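Local coordinates for osmotically inducible lipoprotein OsmE (PDB 4DM5) that is of unknown function but, as an osmotically inducible lipoprotein with a BamE-family domain, probably acts in the cell envelope of Pseudomonas aeruginosa, at residues P66-F71 / S86-H91; S41-R46 / S52-I57. All blocks are in the same frame, centred on the assembly; numbering follows the deposited sequence.

Contact 1. Residues P66-F71 / S86-H91; sequences PFYVSF and SELDRH
The evidence for apolar packing lies in one residue pair, Tyr68 of strand 66-71 and Leu88 of helix 86-91. Leu88 sets methyl CD2 over a face of the phenol ring, 3.6 Å from the ring centroid and 20° off the normal, a CH-pi contact. The methyl is displaced toward the rim, which is why its shortest approach, 3.4 Å, is from Leu88 CD2 to Tyr68 CE1. The other branch lies farther along the ring, Leu88 CD1 standing 4.1 Å from Tyr68 OH. The Leu88 side chain meets that of Tyr68 at about a right angle; CG anti to the backbone N (chi1 -179°) carries its branched end out from the helix to the ring. Ser70 adds a looser touch, its CB lying 4.2 Å from Leu88 CD2.

Polar groups sit around this apolar centre without forming any hydrogen bond from one segment to the other. Ser70 OG lies in the plane of the Tyr68 ring, at its edge, and is hydrogen-bonded to Asp78. At the exposed margin Glu87 reaches alongside with an extended chain, its OE1 4.5 Å from Pro66 CB, at the limit of contact. The helix is held by its own backbone, with Arg90 N bonded to Ser86 O at 2.9 Å.

The segment axes approach to 9.7 Å at an angle of 66°, and 146 Å² is buried, mostly from Leu88 and Tyr68. Tyr68 also touches Cys53 and Leu83, while Phe71, farther along the same strand, touches Val33 of helix 30-37. The arrangement is that of an antiparallel sheet with a helix packed on each face.

Contact 2. Residues S41-R46 / S52-I57; sequences SGTQKR and SCNSYI
The Asn54 amide meets Thr43 at its oxygen edge, where Thr43 CG2 approaches near the amide plane, 3.1 Å from Asn54 OD1, a tight approach; Thr43 OG1 is raised well off the plane on that same side. At the nitrogen edge, Asn54 ND2 donates to Tyr56 OH (3.0 Å), the hydroxyl lying 17° out of the plane. The two side chains of Thr43 and Asn54 run side by side in the same direction. Thr43 has CG2 anti to the backbone N, with OG1 at chi1 -45°, which turns this methyl toward the amide, and a water bridges Thr43 OG1 and Asn54 OD1. The bond from water at OD1 and the one to Tyr56 OH at ND2 together restrain the rotation of the group. Arg46 passes Ser52 with its aliphatic part, CG being 3.5 Å from Ser52 O; its guanidinium group reaches Asp78, Glu92 and the carbonyl of Phe71.

The backbones pair as an antiparallel hairpin. Ser55 N to Gly42 O is nearly straight (2.8 Å, 178°), and Gln44 and Cys53 form a reciprocal pair, Gln44 N to Cys53 O at 3.0 Å and Cys53 N to Gln44 O at 2.8 Å. At the start of strand 42-45 the pairing is irregular: Ser41 N and Gly42 N both give weak bonds to Ser55 O, the mark of a classic beta bulge. Beyond it, a water links Ser41 OG to Ile57 N.

Strand 42-45 is outermost in the sheet, and strand 52-60 continues the pairing to strand 63-71. Asn54 and Tyr56 face Val33 of helix 30-37, whereas Cys53 turns the other way, disulfide-bonded to Cys85 and touching Leu88 of helix 85-94.

Overall arrangement
Contacts 1 and 2 are successive along the chain, with centres about 7 Å apart, and they share one antiparallel sheet. Their direct junction is backbone pairing between strands 52-60 and 63-71: Phe67 O to Tyr56 N and Val69 O to Asn54 N are both 2.8 Å, probable hydrogen bonds. Tyr68 CB also packs 3.4 Å from Asn54 O. The Cys53-Cys85 disulfide ties the hairpin of contact 2 to the start of the helix whose Leu88 carries contact 1. Asp78 forms a second common point, since Arg46 of contact 2 and Ser70 of contact 1 both bind its carboxylate. Together the contacts record how hairpin, inner strand 63-71 and C-terminal helix are joined.

Contact 1. Residues P66-F71 / S86-H91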
ATOM      1  N   PRO A  66      -6.425  -4.333   5.697  1.00 19.30           N
ATOM      2  CA  PRO A  66      -5.450  -4.415   4.604  1.00 18.51           C
ATOM      3  C   PRO A  66      -5.130  -3.012   4.074  1.00 17.42           C
ATOM      4  O   PRO A  66      -5.963  -2.103   4.009  1.00 16.88           O
ATOM      5  CB  PRO A  66      -6.168  -5.227   3.548  1.00 21.06           C
ATOM      6  CG  PRO A  66      -7.019  -6.163   4.405  1.00 24.64           C
ATOM      7  CD  PRO A  66      -7.590  -5.190   5.397  1.00 22.05           C
ATOM      8  N   PHE A  67      -3.880  -2.863   3.599  1.00 16.37           N
ATOM      9  CA  PHE A  67      -3.441  -1.634   3.010  1.00 15.02           C
ATOM     10  C   PHE A  67      -2.385  -1.995   1.974  1.00 14.67           C
ATOM     11  O   PHE A  67      -1.638  -2.968   2.160  1.00 17.22           O
ATOM     12  CB  PHE A  67      -2.818  -0.724   4.080  1.00 15.25           C
ATOM     13  CG  PHE A  67      -2.672   0.693   3.621  1.00 14.85           C
ATOM     14  CD1 PHE A  67      -3.729   1.606   3.627  1.00 14.11           C
ATOM     15  CD2 PHE A  67      -1.393   1.167   3.307  1.00 14.71           C
ATOM     16  CE1 PHE A  67      -3.515   2.905   3.242  1.00 14.42           C
ATOM     17  CE2 PHE A  67      -1.215   2.486   2.891  1.00 15.07           C
ATOM     18  CZ  PHE A  67      -2.302   3.397   2.858  1.00 14.65           C
ATOM     19  N   TYR A  68      -2.231  -1.171   0.981  1.00 13.86           N
ATOM     20  CA  TYR A  68      -1.151  -1.377  -0.052  1.00 13.40           C
ATOM     21  C   TYR A  68      -0.463  -0.052  -0.311  1.00 12.08           C
ATOM     22  O   TYR A  68      -1.042   1.039  -0.169  1.00 12.73           O
ATOM     23  CB  TYR A  68      -1.682  -1.984  -1.346  1.00 14.58           C
ATOM     24  CG  TYR A  68      -2.253  -1.010  -2.295  1.00 13.77           C
ATOM     25  CD1 TYR A  68      -1.504  -0.272  -3.210  1.00 14.46           C
ATOM     26  CD2 TYR A  68      -3.667  -0.730  -2.259  1.00 15.16           C
ATOM     27  CE1 TYR A  68      -1.984   0.707  -4.031  1.00 14.45           C
ATOM     28  CE2 TYR A  68      -4.210   0.215  -3.156  1.00 15.32           C
ATOM     29  CZ  TYR A  68      -3.369   0.981  -3.997  1.00 15.03           C
ATOM     30  OH  TYR A  68      -3.889   1.906  -4.870  1.00 16.43           O
ATOM     31  N   VAL A  69       0.775  -0.176  -0.790  1.00 12.75           N
ATOM     32  CA  VAL A  69       1.415   0.931  -1.495  1.00 12.64           C
ATOM     33  C   VAL A  69       1.974   0.426  -2.838  1.00 13.24           C
ATOM     34  O   VAL A  69       2.583  -0.671  -2.841  1.00 15.91           O
ATOM     35  CB  VAL A  69       2.635   1.448  -0.643  1.00 14.52           C
ATOM     36  CG1 VAL A  69       3.345   2.599  -1.375  1.00 15.32           C
ATOM     37  CG2 VAL A  69       2.152   1.951   0.722  1.00 14.97           C
ATOM     38  N   SER A  70       1.607   1.124  -3.901  1.00 13.35           N
ATOM     39  CA  SER A  70       2.114   0.694  -5.222  1.00 14.17           C
ATOM     40  C   SER A  70       3.124   1.677  -5.731  1.00 14.49           C
ATOM     41  O   SER A  70       3.129   2.880  -5.390  1.00 14.29           O
ATOM     42  CB  SER A  70       0.950   0.542  -6.201  1.00 14.78           C
ATOM     43  OG  SER A  70       0.292   1.793  -6.478  1.00 15.69           O
ATOM     44  N   PHE A  71       3.994   1.108  -6.610  1.00 15.41           N
ATOM     45  CA  PHE A  71       5.050   1.860  -7.177  1.00 16.16           C
ATOM     46  C   PHE A  71       4.997   1.748  -8.693  1.00 16.44           C
ATOM     47  O   PHE A  71       4.613   0.671  -9.216  1.00 18.05           O
ATOM     48  CB  PHE A  71       6.435   1.303  -6.772  1.00 16.42           C
ATOM     49  CG  PHE A  71       6.639   1.315  -5.292  1.00 16.33           C
ATOM     50  CD1 PHE A  71       7.219   2.417  -4.631  1.00 16.54           C
ATOM     51  CD2 PHE A  71       6.153   0.217  -4.500  1.00 17.66           C
ATOM     52  CE1 PHE A  71       7.341   2.412  -3.264  1.00 17.71           C
ATOM     53  CE2 PHE A  71       6.256   0.256  -3.112  1.00 18.29           C
ATOM     54  CZ  PHE A  71       6.876   1.315  -2.490  1.00 17.07           C
ATOM     55  N   SER A  86      -3.370  -8.044  -4.116  1.00 25.31           N
ATOM     56  CA  SER A  86      -4.091  -8.945  -4.999  1.00 25.74           C
ATOM     57  C   SER A  86      -5.485  -8.422  -5.288  1.00 24.11           C
ATOM     58  O   SER A  86      -5.876  -8.490  -6.485  1.00 27.00           O
ATOM     59  CB  SER A  86      -4.030 -10.385  -4.576  1.00 32.88           C
ATOM     60  OG  SER A  86      -4.867 -10.569  -3.480  1.00 37.62           O
ATOM     61  N   GLU A  87      -6.097  -7.685  -4.323  1.00 22.07           N
ATOM     62  CA  GLU A  87      -7.286  -6.923  -4.645  1.00 23.23           C
ATOM     63  C   GLU A  87      -7.075  -5.849  -5.699  1.00 24.33           C
ATOM     64  O   GLU A  87      -7.921  -5.606  -6.543  1.00 25.60           O
ATOM     65  CB  GLU A  87      -8.054  -6.462  -3.392  1.00 28.21           C
ATOM     66  CG  GLU A  87      -8.485  -7.531  -2.378  1.00 30.81           C
ATOM     67  CD  GLU A  87      -9.104  -6.826  -1.149  1.00 39.77           C
ATOM     68  OE1 GLU A  87      -8.423  -6.243  -0.204  1.00 30.99           O
ATOM     69  OE2 GLU A  87     -10.359  -6.798  -1.139  1.00 45.20           O
ATOM     70  N   LEU A  88      -5.969  -5.142  -5.564  1.00 21.46           N
ATOM     71  CA  LEU A  88      -5.613  -4.147  -6.506  1.00 21.63           C
ATOM     72  C   LEU A  88      -5.510  -4.803  -7.908  1.00 24.80           C
ATOM     73  O   LEU A  88      -6.071  -4.276  -8.837  1.00 25.53           O
ATOM     74  CB  LEU A  88      -4.275  -3.481  -6.051  1.00 21.94           C
ATOM     75  CG  LEU A  88      -3.824  -2.374  -7.001  1.00 22.24           C
ATOM     76  CD1 LEU A  88      -4.945  -1.337  -7.094  1.00 26.22           C
ATOM     77  CD2 LEU A  88      -2.656  -1.690  -6.306  1.00 21.59           C
ATOM     78  N   ASP A  89      -4.801  -5.924  -7.952  1.00 26.98           N
ATOM     79  CA  ASP A  89      -4.593  -6.602  -9.300  1.00 27.09           C
ATOM     80  C   ASP A  89      -5.946  -6.945  -9.864  1.00 30.68           C
ATOM     81  O   ASP A  89      -6.163  -6.717 -11.099  1.00 31.02           O
ATOM     82  CB  ASP A  89      -3.806  -7.841  -9.089  1.00 29.19           C
ATOM     83  CG  ASP A  89      -2.311  -7.602  -9.028  1.00 29.28           C
ATOM     84  OD1 ASP A  89      -1.682  -6.520  -9.415  1.00 27.42           O
ATOM     85  OD2 ASP A  89      -1.708  -8.555  -8.502  1.00 33.13           O
ATOM     86  N   ARG A  90      -6.809  -7.446  -8.977  1.00 27.66           N
ATOM     87  CA  ARG A  90      -8.247  -7.817  -9.390  1.00 29.53           C
ATOM     88  C   ARG A  90      -8.953  -6.572 -10.009  1.00 34.80           C
ATOM     89  O   ARG A  90      -9.480  -6.583 -11.156  1.00 36.50           O
ATOM     90  CB  ARG A  90      -8.963  -8.599  -8.217  1.00 29.93           C
ATOM     91  CG  ARG A  90     -10.439  -8.918  -8.229  1.00 34.38           C
ATOM     92  CD  ARG A  90     -10.592 -10.367  -8.648  1.00 41.52           C
ATOM     93  NE  ARG A  90     -10.797 -10.300 -10.075  1.00 44.06           N
ATOM     94  CZ  ARG A  90     -10.717 -11.303 -10.956  1.00 43.67           C
ATOM     95  NH1 ARG A  90     -11.000 -11.029 -12.226  1.00 47.61           N
ATOM     96  NH2 ARG A  90     -10.342 -12.546 -10.598  1.00 37.78           N
ATOM     97  N   HIS A  91      -8.848  -5.423  -9.334  1.00 29.32           N
ATOM     98  CA  HIS A  91      -9.320  -4.173  -9.872  1.00 35.25           C
ATOM     99  C   HIS A  91      -8.683  -3.629 -11.135  1.00 37.04           C
ATOM    100  O   HIS A  91      -9.401  -3.129 -12.013  1.00 42.43           O
ATOM    101  CB  HIS A  91      -9.308  -3.065  -8.787  1.00 39.62           C
ATOM    102  CG  HIS A  91      -9.951  -1.792  -9.271  1.00 44.90           C
ATOM    103  ND1 HIS A  91      -9.229  -0.703  -9.633  1.00 50.76           N
ATOM    104  CD2 HIS A  91     -11.292  -1.492  -9.544  1.00 49.94           C
ATOM    105  CE1 HIS A  91     -10.059   0.259 -10.092  1.00 49.80           C
ATOM    106  NE2 HIS A  91     -11.329  -0.220 -10.025  1.00 54.26           N
TER

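Contact 2. Residues S41-R46 / S52-I57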
ATOM      1  N   SER A  41       3.753  -7.313   4.680  1.00 24.69           N
ATOM      2  CA  SER A  41       3.295  -8.727   4.687  1.00 30.27           C
ATOM      3  C   SER A  41       3.720  -9.473   3.452  1.00 32.80           C
ATOM      4  O   SER A  41       4.121 -10.635   3.497  1.00 39.38           O
ATOM      5  CB  SER A  41       1.781  -8.819   4.802  1.00 37.71           C
ATOM      6  OG  SER A  41       1.446  -8.142   5.972  1.00 46.68           O
ATOM      7  N   GLY A  42       3.710  -8.787   2.325  1.00 29.37           N
ATOM      8  CA  GLY A  42       4.063  -9.341   1.065  1.00 29.90           C
ATOM      9  C   GLY A  42       4.431  -8.305   0.006  1.00 28.31           C
ATOM     10  O   GLY A  42       4.083  -7.151   0.140  1.00 23.99           O
ATOM     11  N   THR A  43       5.199  -8.662  -1.012  1.00 28.18           N
ATOM     12  CA  THR A  43       5.547  -7.815  -2.109  1.00 27.09           C
ATOM     13  C   THR A  43       5.268  -8.612  -3.358  1.00 27.50           C
ATOM     14  O   THR A  43       5.326  -9.894  -3.317  1.00 32.11           O
ATOM     15  CB  THR A  43       6.923  -7.100  -2.071  1.00 30.22           C
ATOM     16  OG1 THR A  43       7.213  -6.516  -0.809  1.00 42.72           O
ATOM     17  CG2 THR A  43       7.055  -6.053  -3.026  1.00 33.89           C
ATOM     18  N   GLN A  44       4.953  -7.933  -4.432  1.00 24.63           N
ATOM     19  CA  GLN A  44       4.746  -8.606  -5.732  1.00 28.65           C
ATOM     20  C   GLN A  44       4.847  -7.633  -6.872  1.00 24.52           C
ATOM     21  O   GLN A  44       4.794  -6.379  -6.752  1.00 24.01           O
ATOM     22  CB  GLN A  44       3.408  -9.313  -5.753  1.00 27.86           C
ATOM     23  CG  GLN A  44       2.230  -8.321  -5.649  1.00 29.32           C
ATOM     24  CD  GLN A  44       0.860  -8.969  -5.362  1.00 35.82           C
ATOM     25  OE1 GLN A  44      -0.063  -8.771  -6.126  1.00 38.78           O
ATOM     26  NE2 GLN A  44       0.711  -9.676  -4.232  1.00 38.82           N
ATOM     27  N   LYS A  45       5.071  -8.218  -8.056  1.00 27.63           N
ATOM     28  CA  LYS A  45       5.048  -7.462  -9.227  1.00 25.88           C
ATOM     29  C   LYS A  45       3.598  -7.108  -9.508  1.00 24.25           C
ATOM     30  O   LYS A  45       2.689  -7.904  -9.232  1.00 29.44           O
ATOM     31  CB  LYS A  45       5.568  -8.434 -10.359  1.00 28.51           C
ATOM     32  CG  LYS A  45       5.312  -7.846 -11.722  1.00 34.15           C
ATOM     33  CD  LYS A  45       6.401  -6.867 -12.087  1.00 36.90           C
ATOM     34  CE  LYS A  45       5.999  -6.084 -13.318  1.00 33.74           C
ATOM     35  NZ  LYS A  45       4.776  -5.264 -13.164  1.00 32.74           N
ATOM     36  N   ARG A  46       3.319  -5.897 -10.029  1.00 23.41           N
ATOM     37  CA  ARG A  46       1.951  -5.493 -10.393  1.00 26.29           C
ATOM     38  C   ARG A  46       1.512  -6.309 -11.587  1.00 26.98           C
ATOM     39  O   ARG A  46       2.257  -6.405 -12.558  1.00 27.11           O
ATOM     40  CB  ARG A  46       1.709  -3.982 -10.639  1.00 27.37           C
ATOM     41  CG  ARG A  46       2.026  -3.118  -9.465  1.00 28.62           C
ATOM     42  CD  ARG A  46       2.079  -1.700 -10.002  1.00 25.19           C
ATOM     43  NE  ARG A  46       0.779  -1.006 -10.101  1.00 25.45           N
ATOM     44  CZ  ARG A  46       0.729   0.320 -10.127  1.00 22.61           C
ATOM     45  NH1 ARG A  46       1.842   0.915 -10.002  1.00 23.93           N
ATOM     46  NH2 ARG A  46      -0.407   0.992 -10.190  1.00 25.97           N
ATOM     47  N   SER A  52       5.435  -2.356  -8.901  1.00 19.66           N
ATOM     48  CA  SER A  52       5.359  -3.356  -7.930  1.00 20.98           C
ATOM     49  C   SER A  52       4.429  -2.861  -6.807  1.00 18.82           C
ATOM     50  O   SER A  52       3.951  -1.740  -6.845  1.00 20.08           O
ATOM     51  CB  SER A  52       6.658  -3.622  -7.299  1.00 21.96           C
ATOM     52  OG  SER A  52       7.100  -2.436  -6.743  1.00 26.17           O
ATOM     53  N   CYS A  53       4.092  -3.772  -5.951  1.00 17.68           N
ATOM     54  CA  CYS A  53       3.067  -3.427  -4.915  1.00 17.21           C
ATOM     55  C   CYS A  53       3.505  -4.085  -3.589  1.00 17.69           C
ATOM     56  O   CYS A  53       3.890  -5.241  -3.528  1.00 19.38           O
ATOM     57  CB  CYS A  53       1.716  -3.949  -5.375  1.00 18.90           C
ATOM     58  SG  CYS A  53       0.364  -3.404  -4.302  0.70 17.22           S
ATOM     59  N   ASN A  54       3.359  -3.339  -2.484  1.00 17.00           N
ATOM     60  CA  ASN A  54       3.577  -3.902  -1.155  1.00 16.58           C
ATOM     61  C   ASN A  54       2.271  -4.035  -0.406  1.00 16.19           C
ATOM     62  O   ASN A  54       1.442  -3.077  -0.406  1.00 16.53           O
ATOM     63  CB  ASN A  54       4.386  -2.886  -0.299  1.00 18.15           C
ATOM     64  CG  ASN A  54       5.870  -2.664  -0.726  1.00 19.84           C
ATOM     65  OD1 ASN A  54       6.339  -3.368  -1.605  1.00 24.82           O
ATOM     66  ND2 ASN A  54       6.563  -1.739  -0.080  1.00 22.68           N
ATOM     67  N   SER A  55       2.085  -5.196   0.198  1.00 18.12           N
ATOM     68  CA  SER A  55       0.768  -5.420   0.934  1.00 18.31           C
ATOM     69  C   SER A  55       1.077  -5.355   2.401  1.00 18.40           C
ATOM     70  O   SER A  55       2.102  -5.923   2.890  1.00 20.66           O
ATOM     71  CB  SER A  55       0.169  -6.791   0.688  1.00 23.05           C
ATOM     72  OG  SER A  55      -0.386  -6.913  -0.590  1.00 31.17           O
ATOM     73  N   TYR A  56       0.145  -4.794   3.197  1.00 16.85           N
ATOM     74  CA  TYR A  56       0.276  -4.699   4.681  1.00 18.74           C
ATOM     75  C   TYR A  56      -1.021  -5.017   5.341  1.00 18.54           C
ATOM     76  O   TYR A  56      -2.117  -5.034   4.654  1.00 18.16           O
ATOM     77  CB  TYR A  56       0.627  -3.266   5.094  1.00 17.67           C
ATOM     78  CG  TYR A  56       1.834  -2.689   4.349  1.00 16.98           C
ATOM     79  CD1 TYR A  56       3.085  -2.805   4.937  1.00 19.47           C
ATOM     80  CD2 TYR A  56       1.714  -2.059   3.147  1.00 15.90           C
ATOM     81  CE1 TYR A  56       4.215  -2.270   4.306  1.00 18.98           C
ATOM     82  CE2 TYR A  56       2.819  -1.496   2.444  1.00 17.09           C
ATOM     83  CZ  TYR A  56       4.083  -1.597   3.080  1.00 19.20           C
ATOM     84  OH  TYR A  56       5.188  -1.054   2.512  1.00 20.35           O
ATOM     85  N   ILE A  57      -0.924  -5.344   6.630  1.00 20.67           N
ATOM     86  CA  ILE A  57      -2.150  -5.379   7.421  1.00 20.29           C
ATOM     87  C   ILE A  57      -1.907  -4.314   8.495  1.00 21.72           C
ATOM     88  O   ILE A  57      -1.002  -4.421   9.327  1.00 23.41           O
ATOM     89  CB  ILE A  57      -2.326  -6.771   8.096  1.00 23.64           C
ATOM     90  CG1 ILE A  57      -2.494  -7.844   7.020  1.00 27.55           C
ATOM     91  CG2 ILE A  57      -3.477  -6.638   9.116  1.00 24.74           C
ATOM     92  CD1 ILE A  57      -3.770  -7.813   6.210  1.00 31.41           C
TER
HETATM   93  O   HOH W   1       1.897  -5.557   7.424  1.00 34.91           O
HETATM   94  O   HOH W   2       9.220  -4.303  -0.707  1.00 36.86           O